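Local coordinates for muscarinic toxin-like protein 3 homolog (Ophiophagus hannah, PDB 3HH7), which probably blocks nicotinic acetylcholine receptors as a homodimeric three-finger neurotoxin of king cobra venom, at residues Y4-T9 with I37-T42; K26-D31 with G52-C57. One frame throughout, in Å; residues are numbered along the deposited sequence.

Overall arrangement
Both interactions reach the same three-stranded antiparallel sheet and sit about 10 Å apart, centre to centre. Both are partly buried, but interaction 1 has its centre nearer that of the molecule (about 4 Å, against about 8 Å) and lays the irregular segment 4-9 against the outer strand 34-42; a single arginine dominates, stacking on a histidine and gripping backbone carbonyls. Interaction 2 pairs the central strand 23-31 with the other outer strand, 52-58, through backbone hydrogen bonds and a bulge, with side chains meeting on both faces of the sheet. The two meet at E38 O, 2.8 Å from S27 N, a probable hydrogen bond. Only interaction 2 reaches the second subunit, whose strand continues the sheet.

Interaction 1: Y4-T9 with I37-T42; sequences YNHQST and IERGCT
R39 reaches from strand 34-42 across the loop segment 4-9, its chain extended from CG to NE (chi2 and chi3 both 180°). R39 CB starts against Y4 O at 3.5 Å, and CG passes H6 O. R39 CD lies over the face of the H6 imidazole, 3.9 Å from the ring centroid, a CH-pi contact. NE follows above CE1 and NE2 of the same ring, and the guanidinium ends flat on it, the planes 7° apart and R39 CZ 3.4 Å from H6 NE2. I37 CG2 covers the opposite guanidinium face. R39 NH1 donates to two carbonyl oxygens, both close to the guanidinium plane: H6 O at 2.9 Å, approached from above the carbonyl plane, and S8 O at 3.1 Å. NH2 gives to a water that also donates to S8 O, while NE bonds Q65 O, so all three nitrogens are held.

S8 fastens the far end: its N donates to I37 O (2.8 Å), and its OG accepts from I37 N (3.2 Å). Nearer Y4, G40 CA makes a CA-H...O contact with Y4 O. The whole clasps the start of the first finger to the descending strand of the central finger, close to the disulfide-bonded core of the three-finger toxin fold.

Interaction 2: K26-D31 with G52-C57; sequences KSSWID and GKYVYC
S28 and Y54 face each other as a hydrogen-bonded antiparallel pair, and the serine CB sits over one face of the tyrosine ring, 3.6 Å from its centroid and displaced toward the CE2 side, a CH-pi contact. Y54 CG stands between its backbone N and carbonyl carbon (chi1 67°), which starts the ring off toward strand 23-31. K26, on the same face of the sheet, crosses the tyrosine obliquely: its fully extended chain brings CD and CE past the phenol oxygen, with K26 CE 3.2 Å from Y54 OH. The ammonium continues to a salt bridge with the C-terminal carboxylate of Q65.

Between the backbones, K26 and Y56 exchange paired bonds, each N to the other's O at 2.8 Å, and S28 N donates to Y54 O. Past S28 the register slips by one residue in a classic beta bulge: S28 O accepts from K53 N at 2.7 Å and from Y54 N at 3.2 Å. This pairing joins the central finger to the third in the three-finger fold, and residues 54-57 pair on their other edge with a strand of the second subunit.

At the bulge the K53 side chain, bent at chi2 and chi4, crosses I30 at about a right angle, with K53 CE 3.7 Å from I30 CD1. One water ties the corner together, bound to S28 OG, W29 O and K53 NZ. On the other face, W29 CB rests 3.7 Å from G52 CA, and S27 OG lies beside V55 CG2.

Interaction 1: Y4-T9 with I37-T42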
loop_
_atom_site.group_PDB
_atom_site.type_symbol
_atom_site.label_atom_id
_atom_site.label_comp_id
_atom_site.label_asym_id
_atom_site.label_seq_id
_atom_site.Cartn_x
_atom_site.Cartn_y
_atom_site.Cartn_z
ATOM N N TYR A 4 5.805 8.745 9.822
ATOM C CA TYR A 4 7.119 9.105 9.305
ATOM C C TYR A 4 6.953 9.986 8.073
ATOM O O TYR A 4 6.003 9.810 7.302
ATOM C CB TYR A 4 7.920 7.868 8.929
ATOM C CG TYR A 4 8.372 7.066 10.119
ATOM C CD1 TYR A 4 9.415 7.517 10.924
ATOM C CD2 TYR A 4 7.759 5.861 10.440
ATOM C CE1 TYR A 4 9.841 6.774 12.022
ATOM C CE2 TYR A 4 8.168 5.126 11.537
ATOM C CZ TYR A 4 9.208 5.589 12.322
ATOM O OH TYR A 4 9.612 4.836 13.403
ATOM N N ASN A 5 7.868 10.936 7.887
ATOM C CA ASN A 5 7.829 11.758 6.677
ATOM C C ASN A 5 9.172 11.980 6.009
ATOM O O ASN A 5 9.282 12.793 5.083
ATOM C CB ASN A 5 7.095 13.088 6.930
ATOM C CG ASN A 5 7.856 14.016 7.852
ATOM O OD1 ASN A 5 8.709 13.577 8.619
ATOM N ND2 ASN A 5 7.540 15.309 7.794
ATOM N N HIS A 6 10.182 11.239 6.458
ATOM C CA HIS A 6 11.514 11.352 5.868
ATOM C C HIS A 6 11.592 10.679 4.502
ATOM O O HIS A 6 10.932 9.666 4.242
ATOM C CB HIS A 6 12.595 10.810 6.814
ATOM C CG HIS A 6 12.441 9.367 7.158
ATOM N ND1 HIS A 6 11.376 8.892 7.896
ATOM C CD2 HIS A 6 13.232 8.297 6.903
ATOM C CE1 HIS A 6 11.505 7.587 8.052
ATOM N NE2 HIS A 6 12.624 7.202 7.467
ATOM N N GLN A 7 12.390 11.279 3.623
ATOM C CA GLN A 7 12.623 10.748 2.289
ATOM C C GLN A 7 13.727 9.707 2.258
ATOM O O GLN A 7 14.792 9.896 2.843
ATOM C CB GLN A 7 13.146 11.849 1.353
ATOM C CG GLN A 7 12.218 13.019 1.137
ATOM C CD GLN A 7 12.989 14.261 0.765
ATOM O OE1 GLN A 7 13.715 14.816 1.588
ATOM N NE2 GLN A 7 12.850 14.700 -0.476
ATOM N N SER A 8 13.484 8.644 1.498
ATOM C CA SER A 8 14.502 7.647 1.193
ATOM C C SER A 8 15.289 7.222 2.421
ATOM O O SER A 8 14.723 6.700 3.382
ATOM C CB SER A 8 15.456 8.171 0.116
ATOM O OG SER A 8 14.745 8.570 -1.043
ATOM N N THR A 9 16.600 7.440 2.388
ATOM C CA THR A 9 17.457 6.981 3.497
ATOM C C THR A 9 17.911 8.086 4.465
ATOM O O THR A 9 18.824 7.887 5.269
ATOM C CB THR A 9 18.713 6.224 2.984
ATOM O OG1 THR A 9 19.506 7.109 2.181
ATOM C CG2 THR A 9 18.310 4.996 2.169
ATOM N N ILE A 37 12.196 6.937 -1.970
ATOM C CA ILE A 37 11.068 6.647 -1.088
ATOM C C ILE A 37 10.516 7.958 -0.573
ATOM O O ILE A 37 11.279 8.838 -0.176
ATOM C CB ILE A 37 11.440 5.715 0.111
ATOM C CG1 ILE A 37 11.986 4.378 -0.391
ATOM C CG2 ILE A 37 10.207 5.410 0.975
ATOM C CD1 ILE A 37 12.480 3.481 0.728
ATOM N N GLU A 38 9.198 8.104 -0.652
ATOM C CA GLU A 38 8.499 9.220 -0.027
ATOM C C GLU A 38 7.603 8.688 1.085
ATOM O O GLU A 38 6.972 7.630 0.931
ATOM C CB GLU A 38 7.659 9.942 -1.067
ATOM C CG GLU A 38 7.039 11.255 -0.620
ATOM C CD GLU A 38 6.292 11.923 -1.757
ATOM O OE1 GLU A 38 6.958 12.426 -2.687
ATOM O OE2 GLU A 38 5.043 11.927 -1.743
ATOM N N ARG A 39 7.551 9.408 2.207
ATOM C CA ARG A 39 6.706 9.032 3.332
ATOM C C ARG A 39 5.954 10.247 3.844
ATOM O O ARG A 39 6.461 11.370 3.806
ATOM C CB ARG A 39 7.565 8.523 4.483
ATOM C CG ARG A 39 8.389 7.295 4.171
ATOM C CD ARG A 39 9.175 6.935 5.409
ATOM N NE ARG A 39 10.027 5.754 5.262
ATOM C CZ ARG A 39 11.248 5.748 4.727
ATOM N NH1 ARG A 39 11.783 6.862 4.211
ATOM N NH2 ARG A 39 11.928 4.614 4.677
ATOM N N GLY A 40 4.760 10.033 4.375
ATOM C CA GLY A 40 4.073 11.113 5.045
ATOM C C GLY A 40 2.615 10.878 5.400
ATOM O O GLY A 40 2.103 9.767 5.306
ATOM N N CYS A 41 1.975 11.945 5.862
ATOM C CA CYS A 41 0.531 11.993 6.064
ATOM C C CYS A 41 -0.190 12.173 4.749
ATOM O O CYS A 41 0.295 12.865 3.843
ATOM C CB CYS A 41 0.171 13.184 6.955
ATOM S SG CYS A 41 0.738 13.064 8.625
ATOM N N THR A 42 -1.370 11.571 4.655
ATOM C CA THR A 42 -2.226 11.759 3.484
ATOM C C THR A 42 -3.676 11.438 3.813
ATOM O O THR A 42 -3.947 10.705 4.767
ATOM C CB THR A 42 -1.754 10.891 2.292
ATOM O OG1 THR A 42 -2.493 11.233 1.105
ATOM C CG2 THR A 42 -1.912 9.386 2.607
HETATM O O HOH W 1 9.279 11.808 2.339
HETATM O O HOH W 2 14.553 3.527 3.838
#

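Interaction 2: K26-D31 with G52-C57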
loop_
_atom_site.group_PDB
_atom_site.type_symbol
_atom_site.label_atom_id
_atom_site.label_comp_id
_atom_site.label_asym_id
_atom_site.label_seq_id
_atom_site.Cartn_x
_atom_site.Cartn_y
_atom_site.Cartn_z
ATOM N N LYS A 26 3.770 5.212 2.501
ATOM C CA LYS A 26 5.138 5.019 2.058
ATOM C C LYS A 26 5.070 4.626 0.584
ATOM O O LYS A 26 4.367 3.695 0.218
ATOM C CB LYS A 26 5.836 3.928 2.877
ATOM C CG LYS A 26 7.290 3.733 2.547
ATOM C CD LYS A 26 7.858 2.629 3.399
ATOM C CE LYS A 26 9.358 2.586 3.294
ATOM N NZ LYS A 26 9.867 1.355 3.997
ATOM N N SER A 27 5.791 5.362 -0.248
ATOM C CA SER A 27 5.786 5.152 -1.689
ATOM C C SER A 27 7.219 4.983 -2.168
ATOM O O SER A 27 8.046 5.861 -1.935
ATOM C CB SER A 27 5.141 6.366 -2.360
ATOM O OG SER A 27 5.166 6.254 -3.767
ATOM N N SER A 28 7.515 3.857 -2.816
ATOM C CA SER A 28 8.851 3.552 -3.321
ATOM C C SER A 28 8.785 3.503 -4.836
ATOM O O SER A 28 7.939 2.790 -5.400
ATOM C CB SER A 28 9.317 2.198 -2.782
ATOM O OG SER A 28 10.479 1.764 -3.451
ATOM N N TRP A 29 9.642 4.265 -5.505
ATOM C CA TRP A 29 9.655 4.252 -6.966
ATOM C C TRP A 29 11.076 4.383 -7.524
ATOM O O TRP A 29 12.046 4.563 -6.778
ATOM C CB TRP A 29 8.735 5.340 -7.535
ATOM C CG TRP A 29 9.288 6.731 -7.413
ATOM C CD1 TRP A 29 9.910 7.453 -8.397
ATOM C CD2 TRP A 29 9.245 7.581 -6.260
ATOM N NE1 TRP A 29 10.277 8.687 -7.918
ATOM C CE2 TRP A 29 9.882 8.797 -6.614
ATOM C CE3 TRP A 29 8.747 7.433 -4.961
ATOM C CZ2 TRP A 29 10.034 9.858 -5.713
ATOM C CZ3 TRP A 29 8.898 8.494 -4.061
ATOM C CH2 TRP A 29 9.536 9.689 -4.447
ATOM N N ILE A 30 11.204 4.235 -8.834
ATOM C CA ILE A 30 12.504 4.387 -9.490
ATOM C C ILE A 30 12.438 5.610 -10.385
ATOM O O ILE A 30 11.538 5.716 -11.219
ATOM C CB ILE A 30 12.862 3.130 -10.338
ATOM C CG1 ILE A 30 12.959 1.882 -9.458
ATOM C CG2 ILE A 30 14.164 3.348 -11.126
ATOM C CD1 ILE A 30 12.548 0.594 -10.181
ATOM N N ASP A 31 13.379 6.536 -10.178
ATOM C CA ASP A 31 13.561 7.701 -11.040
ATOM C C ASP A 31 14.786 7.451 -11.917
ATOM O O ASP A 31 15.926 7.602 -11.454
ATOM C CB ASP A 31 13.760 8.955 -10.186
ATOM C CG ASP A 31 13.962 10.220 -11.026
ATOM O OD1 ASP A 31 13.850 10.166 -12.274
ATOM O OD2 ASP A 31 14.228 11.274 -10.422
ATOM N N GLY A 52 6.612 3.045 -10.193
ATOM C CA GLY A 52 6.550 2.684 -8.776
ATOM C C GLY A 52 6.902 1.234 -8.518
ATOM O O GLY A 52 6.648 0.368 -9.368
ATOM N N LYS A 53 7.520 0.981 -7.364
ATOM C CA LYS A 53 7.770 -0.375 -6.854
ATOM C C LYS A 53 6.605 -0.796 -5.954
ATOM O O LYS A 53 6.024 -1.876 -6.119
ATOM C CB LYS A 53 9.096 -0.447 -6.091
ATOM C CG LYS A 53 10.346 -0.357 -6.985
ATOM C CD LYS A 53 11.476 -1.218 -6.405
ATOM C CE LYS A 53 12.897 -0.750 -6.775
ATOM N NZ LYS A 53 13.545 0.185 -5.760
ATOM N N TYR A 54 6.257 0.065 -5.001
ATOM C CA TYR A 54 5.102 -0.189 -4.152
ATOM C C TYR A 54 4.571 1.090 -3.554
ATOM O O TYR A 54 5.265 2.114 -3.518
ATOM C CB TYR A 54 5.432 -1.224 -3.036
ATOM C CG TYR A 54 6.424 -0.744 -2.003
ATOM C CD1 TYR A 54 6.038 0.122 -0.985
ATOM C CD2 TYR A 54 7.744 -1.175 -2.039
ATOM C CE1 TYR A 54 6.950 0.584 -0.026
ATOM C CE2 TYR A 54 8.664 -0.745 -1.082
ATOM C CZ TYR A 54 8.257 0.132 -0.082
ATOM O OH TYR A 54 9.173 0.586 0.845
ATOM N N VAL A 55 3.312 1.013 -3.123
ATOM C CA VAL A 55 2.692 2.019 -2.287
ATOM C C VAL A 55 2.086 1.270 -1.095
ATOM O O VAL A 55 1.454 0.216 -1.261
ATOM C CB VAL A 55 1.557 2.781 -3.022
ATOM C CG1 VAL A 55 0.772 3.657 -2.043
ATOM C CG2 VAL A 55 2.131 3.687 -4.098
ATOM N N TYR A 56 2.292 1.812 0.100
ATOM C CA TYR A 56 1.738 1.240 1.311
ATOM C C TYR A 56 1.046 2.326 2.097
ATOM O O TYR A 56 1.651 3.381 2.356
ATOM C CB TYR A 56 2.860 0.613 2.152
ATOM C CG TYR A 56 2.397 -0.022 3.447
ATOM C CD1 TYR A 56 1.419 -1.019 3.457
ATOM C CD2 TYR A 56 2.957 0.365 4.650
ATOM C CE1 TYR A 56 0.998 -1.613 4.657
ATOM C CE2 TYR A 56 2.555 -0.211 5.844
ATOM C CZ TYR A 56 1.592 -1.203 5.843
ATOM O OH TYR A 56 1.217 -1.759 7.056
ATOM N N CYS A 57 -0.215 2.086 2.453
ATOM C CA CYS A 57 -1.041 3.047 3.178
ATOM C C CYS A 57 -1.546 2.366 4.430
ATOM O O CYS A 57 -2.074 1.270 4.352
ATOM C CB CYS A 57 -2.222 3.536 2.320
ATOM S SG CYS A 57 -1.651 4.449 0.879
HETATM O O HOH W 3 12.761 2.646 -4.602
#